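Local coordinates for putative signal transduction protein with CBS domains (Kribbella flavida, PDB 4NOC) that is of unknown function but carries a pair of CBS domains and probably acts in signal transduction, perhaps by sensing a small ligand as related CBS pairs do, at residues Phe13-Leu18 with Gly36-Asp41; Leu102-His107 with Ala127-Lys132; Cys123-Val128 with Ile135-Ala140. All blocks are in the same frame, centred on the assembly; numbering follows the deposited sequence.

Contact 1: residues Phe13-Leu18 with Gly36-Asp41; sequences FPVVGL and GLIVVD. With SO4 (sulfate ion), chain G.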
loop_
_atom_site.group_PDB
_atom_site.type_symbol
_atom_site.label_atom_id
_atom_site.label_comp_id
_atom_site.label_asym_id
_atom_site.label_seq_id
_atom_site.Cartn_x
_atom_site.Cartn_y
_atom_site.Cartn_z
ATOM N N PHE A 13 6.867 1.017 -12.964
ATOM C CA PHE A 13 6.179 0.110 -12.050
ATOM C C PHE A 13 5.925 -1.188 -12.814
ATOM O O PHE A 13 5.462 -1.153 -13.949
ATOM C CB PHE A 13 4.841 0.743 -11.661
ATOM C CG PHE A 13 4.456 0.559 -10.216
ATOM C CD1 PHE A 13 4.858 1.476 -9.258
ATOM C CD2 PHE A 13 3.640 -0.501 -9.828
ATOM C CE1 PHE A 13 4.483 1.325 -7.931
ATOM C CE2 PHE A 13 3.263 -0.660 -8.498
ATOM C CZ PHE A 13 3.685 0.256 -7.548
ATOM N N PRO A 14 6.231 -2.347 -12.214
ATOM C CA PRO A 14 6.027 -3.557 -13.024
ATOM C C PRO A 14 4.557 -3.889 -13.282
ATOM O O PRO A 14 3.656 -3.689 -12.449
ATOM C CB PRO A 14 6.717 -4.658 -12.223
ATOM C CG PRO A 14 6.911 -4.103 -10.876
ATOM C CD PRO A 14 6.934 -2.620 -10.953
ATOM N N VAL A 15 4.346 -4.402 -14.482
ATOM C CA VAL A 15 3.032 -4.646 -15.035
ATOM C C VAL A 15 2.967 -6.127 -15.392
ATOM O O VAL A 15 3.982 -6.708 -15.807
ATOM C CB VAL A 15 2.865 -3.763 -16.302
ATOM C CG1 VAL A 15 1.794 -4.276 -17.210
ATOM C CG2 VAL A 15 2.605 -2.305 -15.902
ATOM N N VAL A 16 1.806 -6.754 -15.194
ATOM C CA VAL A 16 1.594 -8.123 -15.675
ATOM C C VAL A 16 0.244 -8.253 -16.372
ATOM O O VAL A 16 -0.699 -7.511 -16.054
ATOM C CB VAL A 16 1.639 -9.184 -14.539
ATOM C CG1 VAL A 16 3.037 -9.301 -13.937
ATOM C CG2 VAL A 16 0.585 -8.875 -13.469
ATOM N N GLY A 17 0.151 -9.194 -17.313
ATOM C CA GLY A 17 -1.092 -9.437 -18.024
ATOM C C GLY A 17 -2.095 -10.238 -17.208
ATOM O O GLY A 17 -1.734 -11.112 -16.415
ATOM N N LEU A 18 -3.366 -9.917 -17.399
ATOM C CA LEU A 18 -4.477 -10.642 -16.797
ATOM C C LEU A 18 -4.400 -12.161 -17.050
ATOM O O LEU A 18 -4.710 -12.973 -16.169
ATOM C CB LEU A 18 -5.764 -10.071 -17.380
ATOM C CG LEU A 18 -7.092 -10.143 -16.639
ATOM C CD1 LEU A 18 -6.914 -9.876 -15.176
ATOM C CD2 LEU A 18 -8.051 -9.126 -17.245
ATOM N N GLY A 36 2.293 -4.093 -4.647
ATOM C CA GLY A 36 1.384 -4.527 -5.698
ATOM C C GLY A 36 1.922 -4.514 -7.121
ATOM O O GLY A 36 2.932 -3.881 -7.427
ATOM N N LEU A 37 1.239 -5.241 -8.000
ATOM C CA LEU A 37 1.548 -5.237 -9.423
ATOM C C LEU A 37 0.432 -4.501 -10.149
ATOM O O LEU A 37 -0.728 -4.605 -9.755
ATOM C CB LEU A 37 1.632 -6.674 -9.952
ATOM C CG LEU A 37 2.755 -7.557 -9.395
ATOM C CD1 LEU A 37 2.668 -8.972 -9.941
ATOM C CD2 LEU A 37 4.132 -6.953 -9.685
ATOM N N ILE A 38 0.768 -3.753 -11.197
ATOM C CA ILE A 38 -0.270 -3.223 -12.079
ATOM C C ILE A 38 -0.692 -4.299 -13.082
ATOM O O ILE A 38 0.134 -4.852 -13.805
ATOM C CB ILE A 38 0.162 -1.937 -12.799
ATOM C CG1 ILE A 38 0.217 -0.777 -11.796
ATOM C CG2 ILE A 38 -0.811 -1.611 -13.932
ATOM C CD1 ILE A 38 0.594 0.535 -12.417
ATOM N N VAL A 39 -1.980 -4.612 -13.101
ATOM C CA VAL A 39 -2.473 -5.650 -13.981
ATOM C C VAL A 39 -3.082 -4.994 -15.211
ATOM O O VAL A 39 -3.883 -4.064 -15.080
ATOM C CB VAL A 39 -3.569 -6.455 -13.294
ATOM C CG1 VAL A 39 -4.078 -7.561 -14.223
ATOM C CG2 VAL A 39 -3.052 -7.033 -11.980
ATOM N N VAL A 40 -2.712 -5.463 -16.398
ATOM C CA VAL A 40 -3.351 -4.969 -17.606
ATOM C C VAL A 40 -4.065 -6.091 -18.362
ATOM O O VAL A 40 -3.844 -7.279 -18.086
ATOM C CB VAL A 40 -2.343 -4.299 -18.528
ATOM C CG1 VAL A 40 -1.575 -3.229 -17.752
ATOM C CG2 VAL A 40 -1.391 -5.344 -19.107
ATOM N N ASP A 41 -4.921 -5.725 -19.317
ATOM C CA ASP A 41 -5.544 -6.747 -20.152
ATOM C C ASP A 41 -4.677 -7.054 -21.371
ATOM O O ASP A 41 -3.604 -6.463 -21.526
ATOM C CB ASP A 41 -6.985 -6.382 -20.518
ATOM C CG ASP A 41 -7.089 -5.196 -21.482
ATOM O OD1 ASP A 41 -6.086 -4.794 -22.113
ATOM O OD2 ASP A 41 -8.216 -4.675 -21.628
HETATM S S SO4 G . 5.533 1.080 -16.509
HETATM O O1 SO4 G . 6.195 1.700 -15.377
HETATM O O2 SO4 G . 5.670 1.926 -17.695
HETATM O O3 SO4 G . 6.139 -0.222 -16.778
HETATM O O4 SO4 G . 4.125 0.928 -16.158
#
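The carbonyl O of V40 accepts the N-H of L18 at 2.8 Å, and CA of G17 adds a C-H contact to the same oxygen. Three more backbone bonds run back toward P14: V40 N to V16 O, V16 N to I38 O at 2.9 Å, and I38 N to P14 O. The two strands thus pair in parallel, V15 beside I38 and V16 beside V39, with a twist of 40° between their axes. On the face carrying V15, I38 and V40, CG1 of V15 lies anti to its backbone N (chi1 159°), and reaches V40 CG1 at 3.6 Å, while V15 CG2 rests on CB and CG2 of I38. F13 CD2 approaches I38 CG1 at 4.0 Å, the two side chains crossing at about a right angle. On the side of V16 and V39, V16 CG1 packs on L37 CD1, and past the strand end L18 CD1 reaches V39 CG1 (3.8 Å); L28 of helix 22-31 and V91 of helix 91-94 pack on V16. A sulfate, probably from the crystallisation liquor, accepts the N-H of F13. Strand 15-17, helix 22-31 and strand 36-40 form the beta-alpha-beta unit characteristic of a CBS domain.

Contact 2: residues Leu102-His107 with Ala127-Lys132; sequences LPVVKH and AVVKNK. With SO4 (sulfate ion), chain E.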
loop_
_atom_site.group_PDB
_atom_site.type_symbol
_atom_site.label_atom_id
_atom_site.label_comp_id
_atom_site.label_asym_id
_atom_site.label_seq_id
_atom_site.Cartn_x
_atom_site.Cartn_y
_atom_site.Cartn_z
ATOM N N LEU A 102 -8.555 1.045 -10.874
ATOM C CA LEU A 102 -7.239 1.651 -10.864
ATOM C C LEU A 102 -7.376 2.977 -11.548
ATOM O O LEU A 102 -7.514 3.033 -12.769
ATOM C CB LEU A 102 -6.248 0.760 -11.606
ATOM C CG LEU A 102 -4.872 1.341 -11.934
ATOM C CD1 LEU A 102 -4.156 1.790 -10.666
ATOM C CD2 LEU A 102 -4.038 0.327 -12.720
ATOM N N PRO A 103 -7.381 4.067 -10.770
ATOM C CA PRO A 103 -7.559 5.353 -11.444
ATOM C C PRO A 103 -6.331 5.613 -12.296
ATOM O O PRO A 103 -5.224 5.268 -11.890
ATOM C CB PRO A 103 -7.633 6.363 -10.290
ATOM C CG PRO A 103 -7.820 5.516 -9.017
ATOM C CD PRO A 103 -7.148 4.215 -9.321
ATOM N N VAL A 104 -6.540 6.202 -13.467
ATOM C CA VAL A 104 -5.487 6.462 -14.441
ATOM C C VAL A 104 -5.553 7.941 -14.775
ATOM O O VAL A 104 -6.588 8.410 -15.273
ATOM C CB VAL A 104 -5.770 5.707 -15.761
ATOM C CG1 VAL A 104 -4.704 6.036 -16.804
ATOM C CG2 VAL A 104 -5.881 4.198 -15.527
ATOM N N VAL A 105 -4.468 8.672 -14.514
ATOM C CA VAL A 105 -4.428 10.108 -14.802
ATOM C C VAL A 105 -3.775 10.373 -16.162
ATOM O O VAL A 105 -2.887 9.630 -16.590
ATOM C CB VAL A 105 -3.692 10.906 -13.674
ATOM C CG1 VAL A 105 -4.332 10.622 -12.309
ATOM C CG2 VAL A 105 -2.204 10.558 -13.622
ATOM N N LYS A 106 -4.234 11.409 -16.857
ATOM C CA LYS A 106 -3.637 11.791 -18.128
ATOM C C LYS A 106 -2.224 12.294 -17.896
ATOM O O LYS A 106 -1.965 12.993 -16.907
ATOM C CB LYS A 106 -4.462 12.891 -18.807
ATOM C CG LYS A 106 -5.843 12.419 -19.228
ATOM C CD LYS A 106 -6.697 13.543 -19.822
ATOM C CE LYS A 106 -8.123 13.039 -20.015
ATOM N NZ LYS A 106 -8.951 13.950 -20.842
ATOM N N HIS A 107 -1.328 11.970 -18.825
ATOM C CA HIS A 107 0.077 12.334 -18.693
ATOM C C HIS A 107 0.289 13.836 -18.541
ATOM O O HIS A 107 1.225 14.248 -17.859
ATOM C CB HIS A 107 0.886 11.821 -19.887
ATOM C CG HIS A 107 0.671 12.615 -21.137
ATOM N ND1 HIS A 107 -0.452 12.467 -21.927
ATOM C CD2 HIS A 107 1.422 13.577 -21.724
ATOM C CE1 HIS A 107 -0.385 13.309 -22.944
ATOM N NE2 HIS A 107 0.741 13.994 -22.844
ATOM N N ALA A 127 -2.194 4.993 -12.115
ATOM C CA ALA A 127 -1.368 4.739 -13.282
ATOM C C ALA A 127 -1.315 6.023 -14.079
ATOM O O ALA A 127 -2.203 6.878 -13.961
ATOM C CB ALA A 127 -1.926 3.591 -14.130
ATOM N N VAL A 128 -0.258 6.170 -14.869
ATOM C CA VAL A 128 -0.172 7.285 -15.791
ATOM C C VAL A 128 -0.176 6.745 -17.213
ATOM O O VAL A 128 0.551 5.790 -17.543
ATOM C CB VAL A 128 1.064 8.157 -15.516
ATOM C CG1 VAL A 128 0.994 9.438 -16.326
ATOM C CG2 VAL A 128 1.119 8.507 -14.042
ATOM N N VAL A 129 -1.029 7.322 -18.049
ATOM C CA VAL A 129 -1.141 6.856 -19.427
ATOM C C VAL A 129 -0.814 7.992 -20.403
ATOM O O VAL A 129 -1.099 9.163 -20.124
ATOM C CB VAL A 129 -2.521 6.193 -19.696
ATOM C CG1 VAL A 129 -2.962 6.335 -21.161
ATOM C CG2 VAL A 129 -2.469 4.720 -19.298
ATOM N N LYS A 130 -0.153 7.645 -21.503
ATOM C CA LYS A 130 0.100 8.581 -22.600
ATOM C C LYS A 130 -0.151 7.869 -23.929
ATOM O O LYS A 130 0.457 6.829 -24.211
ATOM C CB LYS A 130 1.533 9.130 -22.534
ATOM C CG LYS A 130 1.948 10.021 -23.721
ATOM C CD LYS A 130 3.317 10.675 -23.461
ATOM C CE LYS A 130 3.744 11.610 -24.602
ATOM N NZ LYS A 130 4.864 12.517 -24.190
ATOM N N ASN A 131 -1.060 8.423 -24.729
ATOM C CA ASN A 131 -1.460 7.819 -25.995
ATOM C C ASN A 131 -1.768 6.339 -25.838
ATOM O O ASN A 131 -1.202 5.517 -26.549
ATOM C CB ASN A 131 -0.394 8.037 -27.084
ATOM N N LYS A 132 -2.632 6.018 -24.873
ATOM C CA LYS A 132 -3.099 4.647 -24.621
ATOM C C LYS A 132 -2.013 3.711 -24.067
ATOM O O LYS A 132 -2.254 2.509 -23.888
ATOM C CB LYS A 132 -3.748 4.037 -25.870
ATOM C CG LYS A 132 -5.048 4.713 -26.330
ATOM C CD LYS A 132 -6.182 4.485 -25.326
ATOM C CE LYS A 132 -7.537 4.997 -25.835
ATOM N NZ LYS A 132 -8.197 4.085 -26.821
HETATM S S SO4 E . -3.542 11.082 -22.698
HETATM O O1 SO4 E . -4.823 11.766 -22.551
HETATM O O2 SO4 E . -2.972 11.394 -24.014
HETATM O O3 SO4 E . -2.644 11.494 -21.619
HETATM O O4 SO4 E . -3.771 9.644 -22.618
#
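Parallel strand pairing joins V104-K106 to A127-K130 at one margin of the second three-stranded sheet, where 104-106 is an outermost strand within the chain. V105 N donates to A127 O at 2.9 Å and A127 N to P103 O at 3.1 Å; farther along, the bonds from V129 N to V105 O and from H107 N to V129 O are weak. Side chains pack on both faces: V104 CG1 meets V129 CG2 at 3.6 Å, and on the opposite face of the sheet V105 CG2 meets V128 CG2 at 3.9 Å. Past the strand end, the first torsion of H107 (chi1 75°) sets CG toward K130, whose extended chain crosses one ring face. K130 CG stands 3.9 Å from the ring centroid, only 11° off the normal, a CH-pi contact; its NZ goes on to a salt bridge with E7. At the ring edge a sulfate, probably from the crystallisation liquor, takes a hydrogen bond from H107 N; ND1 is modelled doubtfully close to it. An alanine in place of H107 would probably leave CG and CD of K130 without the ring they cross, and the lysine chain freer to turn. Strand 104-106, helix 111-121 and strand 125-130 make the beta-alpha-beta unit of the second CBS domain.

Contact 3: residues Cys123-Val128 with Ile135-Ala140; sequences CPLVAV and IGAITA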
loop_
_atom_site.group_PDB
_atom_site.type_symbol
_atom_site.label_atom_id
_atom_site.label_comp_id
_atom_site.label_asym_id
_atom_site.label_seq_id
_atom_site.Cartn_x
_atom_site.Cartn_y
_atom_site.Cartn_z
ATOM N N CYS A 123 -6.595 6.964 -3.010
ATOM C CA CYS A 123 -6.085 5.721 -3.598
ATOM C C CYS A 123 -4.592 5.609 -3.327
ATOM O O CYS A 123 -3.905 6.630 -3.213
ATOM C CB CYS A 123 -6.373 5.662 -5.102
ATOM S SG CYS A 123 -5.962 7.183 -5.923
ATOM N N PRO A 124 -4.098 4.372 -3.173
ATOM C CA PRO A 124 -2.682 4.111 -2.871
ATOM C C PRO A 124 -1.780 4.485 -4.040
ATOM O O PRO A 124 -0.672 4.942 -3.795
ATOM C CB PRO A 124 -2.637 2.599 -2.615
ATOM C CG PRO A 124 -3.923 2.056 -3.215
ATOM C CD PRO A 124 -4.928 3.155 -3.091
ATOM N N LEU A 125 -2.251 4.312 -5.277
ATOM C CA LEU A 125 -1.522 4.763 -6.471
ATOM C C LEU A 125 -2.459 5.052 -7.649
ATOM O O LEU A 125 -3.630 4.656 -7.643
ATOM C CB LEU A 125 -0.412 3.763 -6.884
ATOM C CG LEU A 125 -0.704 2.371 -7.469
ATOM C CD1 LEU A 125 -1.824 1.679 -6.745
ATOM C CD2 LEU A 125 -1.032 2.427 -8.944
ATOM N N VAL A 126 -1.945 5.767 -8.645
ATOM C CA VAL A 126 -2.649 5.932 -9.913
ATOM C C VAL A 126 -1.673 5.561 -11.026
ATOM O O VAL A 126 -0.457 5.767 -10.881
ATOM C CB VAL A 126 -3.162 7.384 -10.150
ATOM C CG1 VAL A 126 -4.220 7.757 -9.117
ATOM C CG2 VAL A 126 -1.993 8.398 -10.124
ATOM N N ALA A 127 -2.194 4.993 -12.115
ATOM C CA ALA A 127 -1.368 4.739 -13.282
ATOM C C ALA A 127 -1.315 6.023 -14.079
ATOM O O ALA A 127 -2.203 6.878 -13.961
ATOM C CB ALA A 127 -1.926 3.591 -14.130
ATOM N N VAL A 128 -0.258 6.170 -14.869
ATOM C CA VAL A 128 -0.172 7.285 -15.791
ATOM C C VAL A 128 -0.176 6.745 -17.213
ATOM O O VAL A 128 0.551 5.790 -17.543
ATOM C CB VAL A 128 1.064 8.157 -15.516
ATOM C CG1 VAL A 128 0.994 9.438 -16.326
ATOM C CG2 VAL A 128 1.119 8.507 -14.042
ATOM N N ILE A 135 2.842 4.530 -18.960
ATOM C CA ILE A 135 4.236 4.939 -18.890
ATOM C C ILE A 135 4.812 4.856 -17.473
ATOM O O ILE A 135 6.013 5.055 -17.281
ATOM C CB ILE A 135 4.444 6.361 -19.466
ATOM C CG1 ILE A 135 3.582 7.380 -18.727
ATOM C CG2 ILE A 135 4.111 6.384 -20.955
ATOM C CD1 ILE A 135 3.832 8.805 -19.175
ATOM N N GLY A 136 3.964 4.544 -16.491
ATOM C CA GLY A 136 4.418 4.406 -15.118
ATOM C C GLY A 136 3.280 4.595 -14.118
ATOM O O GLY A 136 2.097 4.554 -14.496
ATOM N N ALA A 137 3.631 4.807 -12.847
ATOM C CA ALA A 137 2.629 5.018 -11.802
ATOM C C ALA A 137 3.074 6.095 -10.819
ATOM O O ALA A 137 4.261 6.444 -10.758
ATOM C CB ALA A 137 2.343 3.720 -11.067
ATOM N N ILE A 138 2.114 6.630 -10.070
ATOM C CA ILE A 138 2.389 7.603 -9.022
ATOM C C ILE A 138 1.738 7.102 -7.738
ATOM O O ILE A 138 0.503 7.070 -7.633
ATOM C CB ILE A 138 1.793 8.975 -9.356
ATOM C CG1 ILE A 138 2.309 9.476 -10.695
ATOM C CG2 ILE A 138 2.122 9.998 -8.264
ATOM C CD1 ILE A 138 1.537 10.655 -11.214
ATOM N N THR A 139 2.557 6.701 -6.768
ATOM C CA THR A 139 2.025 6.231 -5.496
ATOM C C THR A 139 1.712 7.422 -4.601
ATOM O O THR A 139 2.166 8.536 -4.857
ATOM C CB THR A 139 3.038 5.394 -4.741
ATOM O OG1 THR A 139 4.186 6.211 -4.467
ATOM C CG2 THR A 139 3.455 4.184 -5.573
ATOM N N ALA A 140 0.959 7.164 -3.540
ATOM C CA ALA A 140 0.669 8.171 -2.540
ATOM C C ALA A 140 1.980 8.758 -1.976
ATOM O O ALA A 140 2.096 9.968 -1.839
ATOM C CB ALA A 140 -0.219 7.573 -1.413
#
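V128 runs from CB, 3.9 Å from the carbonyl O of G136, into two branches that divide its neighbours. CG1, anti to the backbone N (chi1 -170°), touches CG1 and CD1 of I135; CG2 turns the other way along the partner strand and packs on I138, 3.6 Å from CD1 and slightly farther from CG1. One valine therefore bridges two isoleucines, and V126 continues the same face, its CG2 lying 3.9 Å from I138 CB. M118 of helix 111-121 packs on both V126 and I138. The backbones beneath are the two arms of a beta hairpin, the antiparallel half of a CBS-domain sheet. V126 and I138 form a hydrogen-bonded pair: I138 N to V126 O is 2.8 Å, and V126 N donates back to I138 O. On the opposite face, L125 CD2 approaches A137 CB at 4.2 Å, and L125 CB lies 3.7 Å from T139 CA. At G136 the backbone angles (phi 158°) would press a CB against the preceding carbonyl O. Where the strand gives way to helix 140-147, A140 N donates to P124 O at 2.8 Å. T139 occupies the N-cap, its OG1 accepting the N-H of R142, and R33 of the second subunit packs against it.

Overall arrangement
From the N terminus, contact 1 comes first: it closes the loop through helix 22-31 and is complete before the others begin. Contact 2 closes an equivalent loop through helix 111-121. Contact 3, a short hairpin, opens at C123, before contact 2 has closed, and ends beyond it at A140, so the two overlap along the chain and share A127 and V128 of strand 125-130, the central strand of its three. The two parallel crossovers are in series, not nested, one in each CBS domain. The domains nevertheless meet: F13 and I38 of contact 1 lie against A137 of contact 3, F13 also against T139, and I38 touches L102 of contact 2, which joins the two CBS units within one chain.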